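Local atomic coordinates of Cys-Gly metallodipeptidase DUG1 (Saccharomyces cerevisiae, PDB entry 4G1P), a protein that cleaves the dipeptide Cys-Gly as a metal-dependent peptidase and serves as the catalytic component of the glutathione degradosomal complex. Residues L66-P71 with N77-P82. Residues are numbered along the deposited sequence; the frame is centred on the assembly and turned at random.
Sequences LGIQPP and NLSLPP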
loop_
_atom_site.group_PDB
_atom_site.type_symbol
_atom_site.label_atom_id
_atom_site.label_comp_id
_atom_site.label_asym_id
_atom_site.label_seq_id
_atom_site.Cartn_x
_atom_site.Cartn_y
_atom_site.Cartn_z
ATOM N N LEU A 66 17.178 -24.965 -7.322
ATOM C CA LEU A 66 15.966 -25.116 -8.112
ATOM C C LEU A 66 16.113 -24.392 -9.440
ATOM O O LEU A 66 15.421 -24.699 -10.406
ATOM C CB LEU A 66 14.761 -24.565 -7.353
ATOM C CG LEU A 66 14.116 -25.486 -6.318
ATOM C CD1 LEU A 66 14.750 -26.866 -6.352
ATOM C CD2 LEU A 66 14.213 -24.876 -4.929
ATOM N N GLY A 67 17.021 -23.425 -9.480
ATOM C CA GLY A 67 17.251 -22.641 -10.675
ATOM C C GLY A 67 16.985 -21.167 -10.450
ATOM O O GLY A 67 17.088 -20.672 -9.332
ATOM N N ILE A 68 16.641 -20.465 -11.523
ATOM C CA ILE A 68 16.361 -19.037 -11.444
ATOM C C ILE A 68 14.881 -18.783 -11.189
ATOM O O ILE A 68 14.019 -19.462 -11.746
ATOM C CB ILE A 68 16.780 -18.307 -12.731
ATOM C CG1 ILE A 68 18.293 -18.401 -12.933
ATOM C CG2 ILE A 68 16.336 -16.855 -12.685
ATOM C CD1 ILE A 68 19.098 -18.100 -11.691
ATOM N N GLN A 69 14.592 -17.799 -10.345
ATOM C CA GLN A 69 13.217 -17.435 -10.035
ATOM C C GLN A 69 12.409 -17.239 -11.314
ATOM O O GLN A 69 12.780 -16.447 -12.179
ATOM C CB GLN A 69 13.184 -16.161 -9.192
ATOM C CG GLN A 69 12.721 -16.370 -7.763
ATOM C CD GLN A 69 11.468 -15.588 -7.441
ATOM O OE1 GLN A 69 11.427 -14.831 -6.474
ATOM N NE2 GLN A 69 10.435 -15.766 -8.255
ATOM N N PRO A 70 11.304 -17.967 -11.431
ATOM C CA PRO A 70 10.467 -17.889 -12.630
ATOM C C PRO A 70 8.987 -17.745 -12.297
ATOM O O PRO A 70 8.629 -17.076 -11.331
ATOM C CB PRO A 70 10.711 -19.238 -13.297
ATOM C CG PRO A 70 10.954 -20.167 -12.154
ATOM C CD PRO A 70 11.573 -19.363 -11.041
ATOM N N PRO A 71 8.142 -18.375 -13.103
ATOM C CA PRO A 71 6.699 -18.346 -12.889
ATOM C C PRO A 71 6.059 -17.094 -13.484
ATOM O O PRO A 71 6.260 -16.783 -14.658
ATOM C CB PRO A 71 6.379 -18.459 -11.407
ATOM N N ASN A 77 16.772 -12.456 -12.903
ATOM C CA ASN A 77 17.570 -13.671 -12.854
ATOM C C ASN A 77 18.150 -13.978 -11.472
ATOM O O ASN A 77 19.277 -14.457 -11.330
ATOM C CB ASN A 77 18.645 -13.669 -13.937
ATOM C CG ASN A 77 18.093 -14.081 -15.286
ATOM O OD1 ASN A 77 17.035 -14.718 -15.368
ATOM N ND2 ASN A 77 18.800 -13.716 -16.355
ATOM N N LEU A 78 17.353 -13.686 -10.456
ATOM C CA LEU A 78 17.669 -14.026 -9.087
ATOM C C LEU A 78 17.606 -15.551 -8.931
ATOM O O LEU A 78 16.622 -16.170 -9.341
ATOM C CB LEU A 78 16.618 -13.368 -8.199
ATOM C CG LEU A 78 16.937 -13.001 -6.759
ATOM C CD1 LEU A 78 18.059 -11.981 -6.700
ATOM C CD2 LEU A 78 15.678 -12.424 -6.164
ATOM N N SER A 79 18.641 -16.164 -8.361
ATOM C CA SER A 79 18.573 -17.597 -8.079
ATOM C C SER A 79 17.576 -17.844 -6.948
ATOM O O SER A 79 17.370 -16.984 -6.104
ATOM C CB SER A 79 19.938 -18.158 -7.679
ATOM O OG SER A 79 20.933 -17.892 -8.650
ATOM N N LEU A 80 16.955 -19.017 -6.932
ATOM C CA LEU A 80 16.053 -19.391 -5.845
ATOM C C LEU A 80 16.862 -19.856 -4.639
ATOM O O LEU A 80 17.978 -20.342 -4.808
ATOM C CB LEU A 80 15.109 -20.513 -6.299
ATOM C CG LEU A 80 14.048 -20.115 -7.327
ATOM C CD1 LEU A 80 13.624 -21.314 -8.148
ATOM C CD2 LEU A 80 12.843 -19.465 -6.662
ATOM N N PRO A 81 16.303 -19.703 -3.421
ATOM C CA PRO A 81 16.883 -20.293 -2.203
ATOM C C PRO A 81 17.038 -21.783 -2.405
ATOM O O PRO A 81 16.127 -22.393 -2.948
ATOM C CB PRO A 81 15.806 -20.054 -1.147
ATOM C CG PRO A 81 15.013 -18.915 -1.647
ATOM C CD PRO A 81 15.056 -18.967 -3.143
ATOM N N PRO A 82 18.173 -22.361 -1.991
ATOM C CA PRO A 82 18.458 -23.791 -2.180
ATOM C C PRO A 82 17.581 -24.681 -1.301
ATOM O O PRO A 82 17.276 -24.274 -0.188
ATOM C CB PRO A 82 19.915 -23.908 -1.722
ATOM C CG PRO A 82 20.094 -22.792 -0.772
ATOM C CD PRO A 82 19.277 -21.669 -1.313
HETATM O O HOH W 1 17.712 -22.889 -5.397
#
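Leu-80 reaches across to 66-71 with both methyls, and each meets a different neighbour. CD1 lies near CB of Leu-66, 3.5 Å away. CD2 turns to the chain of Gln-69, touching its CG, so the leucine meets the aliphatic part of the glutamine. These two side chains cross at about a right angle. CG of Leu-80 stands anti to that residue's carbonyl carbon (chi1 -70°), which sets the fork over the backbone of Gly-67 to Gln-69. Two backbone bonds hold the segments together: Leu-80 N to Gly-67 O (2.9 Å) and Gln-69 N to Leu-78 O (2.8 Å). They flank Ile-68 and Ser-79, an antiparallel non-hydrogen-bonded pair. This single bridge lies in the loop that joins the antiparallel strands 61-64 and 83-88 at one edge of the main sheet. On the outer side Ile-68 lies along Asn-77 to Ser-79. Its CG2 faces CA of Asn-77, and its CD1 approaches Ser-79 OG at 3.6 Å. A water accepts from Leu-66 N and donates to Leu-80 O, adding a polar link beside the leucines. An alanine in place of Leu-80 would probably open a gap between Leu-66 and Gln-69 and let the glutamine chain shift. Arg-39 of helix 39-55 bonds Ser-79 O and, weakly, Gln-69 OE1. Next in the chain, Pro-81 packs on Tyr-103, with its side chain about 6 Å from that of Asp-104, an active-site residue by similarity.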